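Local coordinates for protein chintase (Rhizomucor miehei, PDB 5YUQ) that probably hydrolyses the internal glycosidic bonds of chitin as a family 18 glycoside hydrolase whose active site forms a tunnel, at residues T68-L71 against Y72-D75; S81-D84 against N85-N89; A126-L129 against K130-K133. All blocks are in the same frame, centred on the assembly; numbering follows the deposited sequence.

Interaction 1: residues T68-L71 against Y72-D75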
ATOM      1  N   THR A  68      -2.240 -10.220  -5.338  1.00 17.32           N
ATOM      2  CA  THR A  68      -2.447 -11.476  -6.054  1.00 16.18           C
ATOM      3  C   THR A  68      -1.144 -12.176  -6.388  1.00 15.28           C
ATOM      4  O   THR A  68      -1.151 -13.219  -7.037  1.00 16.41           O
ATOM      5  CB  THR A  68      -3.263 -11.274  -7.357  1.00 16.09           C
ATOM      6  OG1 THR A  68      -2.561 -10.386  -8.239  1.00 18.20           O
ATOM      7  CG2 THR A  68      -4.617 -10.686  -7.043  1.00 22.46           C
ATOM      8  N   GLY A  69      -0.024 -11.603  -5.943  1.00 15.66           N
ATOM      9  CA  GLY A  69       1.285 -12.167  -6.215  1.00 16.51           C
ATOM     10  C   GLY A  69       1.976 -12.752  -4.997  1.00 14.89           C
ATOM     11  O   GLY A  69       3.192 -12.918  -4.991  1.00 14.62           O
ATOM     12  N   SER A  70       1.205 -13.084  -3.967  1.00 12.38           N
ATOM     13  CA  SER A  70       1.793 -13.539  -2.708  1.00 14.58           C
ATOM     14  C   SER A  70       1.524 -15.010  -2.406  1.00 17.48           C
ATOM     15  O   SER A  70       1.827 -15.474  -1.309  1.00 15.42           O
ATOM     16  CB  SER A  70       1.295 -12.667  -1.549  1.00 13.66           C
ATOM     17  OG  SER A  70       1.837 -11.347  -1.643  1.00 13.91           O
ATOM     18  N   LEU A  71       0.997 -15.747  -3.380  1.00 15.15           N
ATOM     19  CA  LEU A  71       0.617 -17.153  -3.167  1.00 16.22           C
ATOM     20  C   LEU A  71       1.773 -18.017  -2.702  1.00 16.82           C
ATOM     21  O   LEU A  71       1.601 -18.891  -1.853  1.00 16.78           O
ATOM     22  CB  LEU A  71       0.071 -17.762  -4.457  1.00 17.43           C
ATOM     23  CG  LEU A  71      -1.328 -17.357  -4.906  1.00 18.31           C
ATOM     24  CD1 LEU A  71      -1.630 -17.938  -6.278  1.00 22.51           C
ATOM     25  CD2 LEU A  71      -2.332 -17.839  -3.879  1.00 19.13           C
ATOM     26  N   TYR A  72       2.952 -17.764  -3.257  1.00 15.15           N
ATOM     27  CA  TYR A  72       4.041 -18.720  -3.152  1.00 15.96           C
ATOM     28  C   TYR A  72       5.228 -18.305  -2.304  1.00 13.71           C
ATOM     29  O   TYR A  72       6.142 -19.097  -2.144  1.00 15.78           O
ATOM     30  CB  TYR A  72       4.516 -19.130  -4.552  1.00 17.73           C
ATOM     31  CG  TYR A  72       3.410 -19.744  -5.362  1.00 20.42           C
ATOM     32  CD1 TYR A  72       2.863 -20.968  -5.003  1.00 21.17           C
ATOM     33  CD2 TYR A  72       2.899 -19.096  -6.474  1.00 21.81           C
ATOM     34  CE1 TYR A  72       1.830 -21.528  -5.732  1.00 26.35           C
ATOM     35  CE2 TYR A  72       1.868 -19.656  -7.214  1.00 22.96           C
ATOM     36  CZ  TYR A  72       1.345 -20.871  -6.835  1.00 26.69           C
ATOM     37  OH  TYR A  72       0.320 -21.433  -7.558  1.00 34.42           O
ATOM     38  N   PHE A  73       5.226 -17.084  -1.768  1.00 14.05           N
ATOM     39  CA  PHE A  73       6.342 -16.635  -0.926  1.00 12.64           C
ATOM     40  C   PHE A  73       6.686 -17.652   0.167  1.00 15.18           C
ATOM     41  O   PHE A  73       7.847 -18.026   0.335  1.00 12.95           O
ATOM     42  CB  PHE A  73       6.024 -15.296  -0.257  1.00 16.59           C
ATOM     43  CG  PHE A  73       6.334 -14.081  -1.098  1.00 14.74           C
ATOM     44  CD1 PHE A  73       7.638 -13.648  -1.266  1.00 16.74           C
ATOM     45  CD2 PHE A  73       5.309 -13.341  -1.660  1.00 16.57           C
ATOM     46  CE1 PHE A  73       7.918 -12.508  -2.022  1.00 16.19           C
ATOM     47  CE2 PHE A  73       5.584 -12.206  -2.412  1.00 18.22           C
ATOM     48  CZ  PHE A  73       6.881 -11.793  -2.592  1.00 17.41           C
ATOM     49  N   SER A  74       5.684 -18.103   0.915  1.00 13.48           N
ATOM     50  CA  SER A  74       5.956 -19.019   2.022  1.00 14.35           C
ATOM     51  C   SER A  74       6.593 -20.314   1.536  1.00 12.91           C
ATOM     52  O   SER A  74       7.622 -20.724   2.057  1.00 16.85           O
ATOM     53  CB  SER A  74       4.677 -19.317   2.802  1.00 13.76           C
ATOM     54  OG  SER A  74       4.953 -20.205   3.881  1.00 14.36           O
ATOM     55  N   ASP A  75       5.993 -20.940   0.526  1.00 16.59           N
ATOM     56  CA  ASP A  75       6.548 -22.170  -0.038  1.00 17.95           C
ATOM     57  C   ASP A  75       7.956 -21.961  -0.580  1.00 18.65           C
ATOM     58  O   ASP A  75       8.843 -22.783  -0.357  1.00 17.12           O
ATOM     59  CB  ASP A  75       5.653 -22.700  -1.162  1.00 17.61           C
ATOM     60  CG  ASP A  75       4.344 -23.267  -0.656  1.00 20.33           C
ATOM     61  OD1 ASP A  75       4.232 -23.547   0.558  1.00 19.43           O
ATOM     62  OD2 ASP A  75       3.421 -23.436  -1.483  1.00 23.35           O
TER
HETATM   63  O   HOH W   1       3.874 -15.636  -5.123  1.00 17.17           O
HETATM   64  O   HOH W   2       2.976 -16.801   0.809  1.00 14.54           O
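Leu71 lays its side chain across the face of the neighbouring Tyr72 ring, the two residues running alongside each other and pointing the same way. The first carbon does most of the work: Leu71 CB stands 3.8 Å from the centroid of the Tyr72 ring, only 15° off the ring normal, a CH-pi contact. With CG turned to the side of the backbone N (chi1 -74°) and CD1 carrying the chain onward in an extended line, the branch stays beside the ring, and Leu71 CD1 ends 4.0 Å from Tyr72 CE2. Leucine suits the place because its carbons serve both this ring and the loop of Cys117 and Asn118, which it also touches; Cys117 is disulfide-bonded to Cys274.

The other aromatic, Phe73, folds back over the turn. Ser70 CA meets its ring edge, 3.7 Å from Phe73 CD2, while Gly69 O approaches obliquely, 3.6 Å from Phe73 CE2. Ser70, a small residue, brings its CA and OG close to the ring, yet OG spends its polarity on Gly66 O and Glu107 N. Phe73 stacks on Trp106, next to Glu107, the residue that closes the family 18 signature and is probably the catalytic acid.

No direct hydrogen bond joins 68-71 to 72-75; two waters do that work where the loop after strand 59-65 enters helix 73-78. One donates to Gly69 O (2.8 Å) and accepts from Tyr72 N (3.0 Å). The second donates to Ser70 O (2.8 Å) and accepts from Ser74 N (3.0 Å), standing in for a helical bond between residues four apart. The chemistry therefore divides: carbon and ring contacts pack the bend, while water satisfies amides and carbonyls held too far apart to pair directly.

Interaction 2: residues S81-D84 against N85-N89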
ATOM      1  N   SER A  81      16.229 -25.249  -1.503  1.00 20.01           N
ATOM      2  CA  SER A  81      16.493 -25.245  -2.939  1.00 22.31           C
ATOM      3  C   SER A  81      15.643 -24.215  -3.677  1.00 19.48           C
ATOM      4  O   SER A  81      16.142 -23.531  -4.564  1.00 19.63           O
ATOM      5  CB  SER A  81      16.301 -26.634  -3.546  1.00 25.45           C
ATOM      6  OG  SER A  81      14.953 -27.049  -3.454  1.00 33.91           O
ATOM      7  N   SER A  82      14.370 -24.105  -3.314  1.00 19.29           N
ATOM      8  CA  SER A  82      13.522 -23.092  -3.933  1.00 16.43           C
ATOM      9  C   SER A  82      13.924 -21.688  -3.477  1.00 17.88           C
ATOM     10  O   SER A  82      13.823 -20.734  -4.242  1.00 18.47           O
ATOM     11  CB  SER A  82      12.037 -23.361  -3.685  1.00 22.21           C
ATOM     12  OG  SER A  82      11.731 -23.319  -2.310  1.00 25.47           O
ATOM     13  N   PHE A  83      14.403 -21.569  -2.242  1.00 16.44           N
ATOM     14  CA  PHE A  83      14.890 -20.294  -1.723  1.00 15.40           C
ATOM     15  C   PHE A  83      16.059 -19.810  -2.572  1.00 17.63           C
ATOM     16  O   PHE A  83      16.074 -18.662  -3.031  1.00 16.48           O
ATOM     17  CB  PHE A  83      15.323 -20.472  -0.257  1.00 15.60           C
ATOM     18  CG  PHE A  83      15.884 -19.225   0.388  1.00 16.02           C
ATOM     19  CD1 PHE A  83      17.195 -18.828   0.147  1.00 17.77           C
ATOM     20  CD2 PHE A  83      15.116 -18.480   1.270  1.00 15.67           C
ATOM     21  CE1 PHE A  83      17.718 -17.683   0.738  1.00 15.44           C
ATOM     22  CE2 PHE A  83      15.637 -17.337   1.872  1.00 15.39           C
ATOM     23  CZ  PHE A  83      16.935 -16.942   1.604  1.00 15.69           C
ATOM     24  N   ASP A  84      17.045 -20.681  -2.767  1.00 18.49           N
ATOM     25  CA  ASP A  84      18.239 -20.316  -3.521  1.00 16.24           C
ATOM     26  C   ASP A  84      17.887 -19.963  -4.960  1.00 17.73           C
ATOM     27  O   ASP A  84      18.439 -19.027  -5.525  1.00 18.21           O
ATOM     28  CB  ASP A  84      19.273 -21.449  -3.496  1.00 16.32           C
ATOM     29  CG  ASP A  84      19.923 -21.622  -2.143  1.00 23.15           C
ATOM     30  OD1 ASP A  84      19.811 -20.712  -1.292  1.00 19.91           O
ATOM     31  OD2 ASP A  84      20.566 -22.669  -1.932  1.00 25.68           O
ATOM     32  N   ASN A  85      16.963 -20.713  -5.546  1.00 17.96           N
ATOM     33  CA  ASN A  85      16.571 -20.464  -6.925  1.00 16.62           C
ATOM     34  C   ASN A  85      15.831 -19.133  -7.061  1.00 19.41           C
ATOM     35  O   ASN A  85      16.066 -18.372  -8.000  1.00 17.65           O
ATOM     36  CB  ASN A  85      15.721 -21.619  -7.458  1.00 19.05           C
ATOM     37  CG  ASN A  85      15.324 -21.422  -8.908  1.00 23.45           C
ATOM     38  OD1 ASN A  85      16.173 -21.452  -9.803  1.00 28.24           O
ATOM     39  ND2 ASN A  85      14.038 -21.206  -9.147  1.00 22.77           N
ATOM     40  N   PHE A  86      14.957 -18.848  -6.104  1.00 18.20           N
ATOM     41  CA  PHE A  86      14.221 -17.590  -6.080  1.00 17.98           C
ATOM     42  C   PHE A  86      15.189 -16.406  -5.927  1.00 17.71           C
ATOM     43  O   PHE A  86      15.089 -15.414  -6.652  1.00 16.93           O
ATOM     44  CB  PHE A  86      13.182 -17.640  -4.956  1.00 16.50           C
ATOM     45  CG  PHE A  86      12.265 -16.458  -4.906  1.00 15.97           C
ATOM     46  CD1 PHE A  86      11.667 -15.955  -6.061  1.00 14.19           C
ATOM     47  CD2 PHE A  86      11.975 -15.861  -3.692  1.00 13.83           C
ATOM     48  CE1 PHE A  86      10.800 -14.864  -5.996  1.00 16.93           C
ATOM     49  CE2 PHE A  86      11.120 -14.779  -3.614  1.00 17.64           C
ATOM     50  CZ  PHE A  86      10.530 -14.271  -4.768  1.00 16.38           C
ATOM     51  N   VAL A  87      16.141 -16.521  -5.003  1.00 16.36           N
ATOM     52  CA  VAL A  87      17.168 -15.496  -4.833  1.00 15.16           C
ATOM     53  C   VAL A  87      17.932 -15.259  -6.134  1.00 15.13           C
ATOM     54  O   VAL A  87      18.141 -14.117  -6.539  1.00 16.26           O
ATOM     55  CB  VAL A  87      18.160 -15.853  -3.698  1.00 14.14           C
ATOM     56  CG1 VAL A  87      19.372 -14.938  -3.741  1.00 18.43           C
ATOM     57  CG2 VAL A  87      17.486 -15.742  -2.351  1.00 16.92           C
ATOM     58  N   SER A  88      18.332 -16.343  -6.787  1.00 17.58           N
ATOM     59  CA  SER A  88      19.078 -16.258  -8.035  1.00 18.06           C
ATOM     60  C   SER A  88      18.252 -15.529  -9.090  1.00 15.07           C
ATOM     61  O   SER A  88      18.763 -14.678  -9.826  1.00 16.93           O
ATOM     62  CB  SER A  88      19.448 -17.668  -8.518  1.00 21.56           C
ATOM     63  OG  SER A  88      20.224 -17.616  -9.705  1.00 27.93           O
ATOM     64  N   ASN A  89      16.967 -15.844  -9.150  1.00 16.07           N
ATOM     65  CA  ASN A  89      16.095 -15.211 -10.128  1.00 14.66           C
ATOM     66  C   ASN A  89      15.880 -13.732  -9.840  1.00 16.70           C
ATOM     67  O   ASN A  89      15.777 -12.924 -10.762  1.00 17.95           O
ATOM     68  CB  ASN A  89      14.756 -15.940 -10.208  1.00 17.08           C
ATOM     69  CG  ASN A  89      14.862 -17.274 -10.915  1.00 21.00           C
ATOM     70  OD1 ASN A  89      15.861 -17.563 -11.579  1.00 25.73           O
ATOM     71  ND2 ASN A  89      13.821 -18.091 -10.791  1.00 19.57           N
TER
HETATM   72  O   HOH W   3      12.432 -21.202  -6.665  1.00 22.66           O
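Asn85 follows Asp84 on helix 80-97 and closes one turn onto Ser81, its amide N donating to Ser81 O at 3.1 Å. Asn85 CB rests against that same carbonyl oxygen; the carboxamide, with CG anti to the backbone N (chi1 -178°), leads out from the helix, and a water links Asn85 ND2 back to Ser82 O. The water accepts from Asn85 ND2 (3.0 Å) and donates to Ser82 O (2.8 Å). Ser82 O thus has two donors, since Phe86 N also bonds to it; a short amide side chain is well suited to sharing a helix carbonyl through solvent.

Asp84 contributes chiefly through its backbone. Its O receives Ser88 N at 3.0 Å, with Ser88 CB packed beside the oxygen, while the carboxylate turns to the exposed side, as befits the outer surface of a helix. This is one of the helices that ring the barrel of the family 18 TIM fold, lying in the chain between strands 59-65 and 101-105.

Val87 lies on the buried side, facing helix 124-139. Val87 N donates to Phe83 O (2.9 Å), and Val87 CG2, the methyl beside the backbone N, meets the Phe83 ring obliquely, 3.7 Å from Phe83 CE1. A small apolar side chain suits this buried place, where Val87 also touches Leu131, Ala134 and Lys138 of helix 124-139, while Phe83 and Phe86 both reach Leu77 of helix 73-78.

Interaction 3: residues A126-L129 against K130-K133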
ATOM      1  N   ALA A 126      10.866 -15.002   9.732  1.00 12.76           N
ATOM      2  CA  ALA A 126      12.302 -15.271   9.802  1.00 13.02           C
ATOM      3  C   ALA A 126      12.862 -15.528   8.401  1.00 14.60           C
ATOM      4  O   ALA A 126      13.971 -15.098   8.069  1.00 14.20           O
ATOM      5  CB  ALA A 126      12.574 -16.464  10.713  1.00 14.18           C
ATOM      6  N   ASN A 127      12.089 -16.243   7.587  1.00 15.54           N
ATOM      7  CA  ASN A 127      12.525 -16.590   6.238  1.00 15.03           C
ATOM      8  C   ASN A 127      12.549 -15.374   5.328  1.00 14.76           C
ATOM      9  O   ASN A 127      13.382 -15.279   4.427  1.00 15.30           O
ATOM     10  CB  ASN A 127      11.619 -17.675   5.641  1.00 14.38           C
ATOM     11  CG  ASN A 127      11.829 -19.031   6.292  1.00 15.33           C
ATOM     12  OD1 ASN A 127      12.840 -19.266   6.963  1.00 14.06           O
ATOM     13  ND2 ASN A 127      10.884 -19.933   6.080  1.00 15.02           N
ATOM     14  N   TYR A 128      11.625 -14.448   5.567  1.00 13.37           N
ATOM     15  CA  TYR A 128      11.589 -13.185   4.838  1.00 11.23           C
ATOM     16  C   TYR A 128      12.876 -12.424   5.095  1.00 12.99           C
ATOM     17  O   TYR A 128      13.496 -11.895   4.175  1.00 12.75           O
ATOM     18  CB  TYR A 128      10.419 -12.347   5.344  1.00 12.16           C
ATOM     19  CG  TYR A 128       9.800 -11.351   4.394  1.00 13.16           C
ATOM     20  CD1 TYR A 128      10.195 -11.240   3.064  1.00 12.70           C
ATOM     21  CD2 TYR A 128       8.793 -10.517   4.848  1.00 13.41           C
ATOM     22  CE1 TYR A 128       9.566 -10.313   2.207  1.00 13.49           C
ATOM     23  CE2 TYR A 128       8.167  -9.598   4.011  1.00 13.15           C
ATOM     24  CZ  TYR A 128       8.567  -9.495   2.702  1.00 13.82           C
ATOM     25  OH  TYR A 128       7.926  -8.583   1.900  1.00 12.55           O
ATOM     26  N   LEU A 129      13.291 -12.369   6.358  1.00 13.27           N
ATOM     27  CA  LEU A 129      14.551 -11.715   6.691  1.00 14.60           C
ATOM     28  C   LEU A 129      15.725 -12.444   6.049  1.00 13.02           C
ATOM     29  O   LEU A 129      16.640 -11.806   5.525  1.00 14.32           O
ATOM     30  CB  LEU A 129      14.737 -11.613   8.209  1.00 14.15           C
ATOM     31  CG  LEU A 129      16.039 -10.935   8.654  1.00 14.19           C
ATOM     32  CD1 LEU A 129      16.178  -9.577   7.976  1.00 16.81           C
ATOM     33  CD2 LEU A 129      16.047 -10.784  10.158  1.00 17.27           C
ATOM     34  N   LYS A 130      15.684 -13.776   6.064  1.00 13.65           N
ATOM     35  CA  LYS A 130      16.729 -14.555   5.409  1.00 14.67           C
ATOM     36  C   LYS A 130      16.827 -14.166   3.939  1.00 13.61           C
ATOM     37  O   LYS A 130      17.919 -14.039   3.395  1.00 15.49           O
ATOM     38  CB  LYS A 130      16.457 -16.051   5.536  1.00 16.58           C
ATOM     39  CG  LYS A 130      17.724 -16.871   5.479  1.00 26.05           C
ATOM     40  CD  LYS A 130      17.463 -18.338   5.772  1.00 30.47           C
ATOM     41  CE  LYS A 130      18.786 -19.106   5.836  1.00 39.67           C
ATOM     42  NZ  LYS A 130      18.626 -20.586   5.680  1.00 29.13           N
ATOM     43  N   LEU A 131      15.678 -13.968   3.310  1.00 13.58           N
ATOM     44  CA  LEU A 131      15.650 -13.529   1.922  1.00 12.69           C
ATOM     45  C   LEU A 131      16.328 -12.178   1.739  1.00 14.68           C
ATOM     46  O   LEU A 131      17.136 -12.009   0.830  1.00 15.21           O
ATOM     47  CB  LEU A 131      14.209 -13.476   1.417  1.00 13.40           C
ATOM     48  CG  LEU A 131      14.001 -12.886   0.021  1.00 14.72           C
ATOM     49  CD1 LEU A 131      14.783 -13.673  -1.010  1.00 14.65           C
ATOM     50  CD2 LEU A 131      12.518 -12.907  -0.294  1.00 14.46           C
ATOM     51  N   PHE A 132      16.012 -11.209   2.591  1.00 12.49           N
ATOM     52  CA  PHE A 132      16.648  -9.905   2.468  1.00 12.93           C
ATOM     53  C   PHE A 132      18.148  -9.986   2.696  1.00 14.06           C
ATOM     54  O   PHE A 132      18.923  -9.301   2.030  1.00 15.23           O
ATOM     55  CB  PHE A 132      16.023  -8.902   3.429  1.00 13.48           C
ATOM     56  CG  PHE A 132      14.823  -8.204   2.870  1.00 13.94           C
ATOM     57  CD1 PHE A 132      14.962  -7.271   1.856  1.00 13.07           C
ATOM     58  CD2 PHE A 132      13.561  -8.476   3.365  1.00 12.12           C
ATOM     59  CE1 PHE A 132      13.850  -6.612   1.336  1.00 15.45           C
ATOM     60  CE2 PHE A 132      12.440  -7.818   2.854  1.00 11.91           C
ATOM     61  CZ  PHE A 132      12.594  -6.879   1.837  1.00 14.45           C
ATOM     62  N   LYS A 133      18.560 -10.822   3.639  1.00 14.39           N
ATOM     63  CA  LYS A 133      19.988 -10.997   3.879  1.00 15.70           C
ATOM     64  C   LYS A 133      20.692 -11.586   2.673  1.00 15.81           C
ATOM     65  O   LYS A 133      21.796 -11.168   2.329  1.00 16.79           O
ATOM     66  CB  LYS A 133      20.231 -11.891   5.088  1.00 16.78           C
ATOM     67  CG  LYS A 133      19.822 -11.264   6.396  1.00 17.07           C
ATOM     68  CD  LYS A 133      20.194 -12.200   7.533  1.00 23.22           C
ATOM     69  CE  LYS A 133      19.828 -11.631   8.879  1.00 25.34           C
ATOM     70  NZ  LYS A 133      20.015 -12.678   9.928  1.00 28.67           N
TER
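The Tyr128 ring carries Phe132 CE2 over one face, 3.8 Å above its plane and shifted toward the rim, while Leu131 CD2 lies at its edge, near the ring plane. The two aromatics point the same way from successive turns, but their planes are inclined at 42° with centroids 5.5 Å apart, an oblique meeting that is neither stack nor T. Its closest atoms are Tyr128 CE1 and Phe132 CE2, 3.9 Å apart. Trp106 meets Tyr128 edge-to-face and Phe154 adds a further ring, so three aromatic rings meet Tyr128. Its OH hydrogen-bonds to Thr147 OG1 and to the backbone N of Trp106, which is why tyrosine suits this buried place.

Helix 124-139 is the helical arm of a beta-alpha-beta unit of the TIM barrel, between strands 101-105 and 144-149, and the Tyr128 OH ties it to strand 144-149 and to Trp106, just beyond strand 101-105. Regular backbone bonds run through the turn, for instance Phe132 N to Tyr128 O at 3.1 Å.

On another side of the helix Leu129 packs with the aliphatic part of Lys133. With CG set beside its own backbone N (chi1 -68°) and the rest of the chain extended, the lysine passes obliquely over the leucine, and Lys133 CE comes 3.9 Å from Leu129 CG. Lys133 N donates to Leu129 O at 2.9 Å. Leucine suits the buried position against Asn168 and Trp169 of helix 168-172; lysine suits the exposed one, its methylenes lying against the leucine.

The three contacts follow one another along the chain and lie on the same side of its centre. Interaction 1 leads into helix 73-78, which helix 80-97 of interaction 2 follows; their centres are about 14 Å apart, and they meet where Phe73 CE1 comes 4.2 Å from Phe86 CZ. Interactions 2 and 3, about 12 Å between centres, interlock more closely: Val87 CG2 is 3.7 Å from Leu131 CD1, and Phe83 CZ packs 3.6 Å from Lys130 O. Interactions 1 and 3 do not touch, yet Trp106 bridges them, taking Phe73 from one and Tyr128 from the other. It directly precedes Glu107, so both contacts back onto the probable catalytic segment, with interaction 2 farther out in the helical shell.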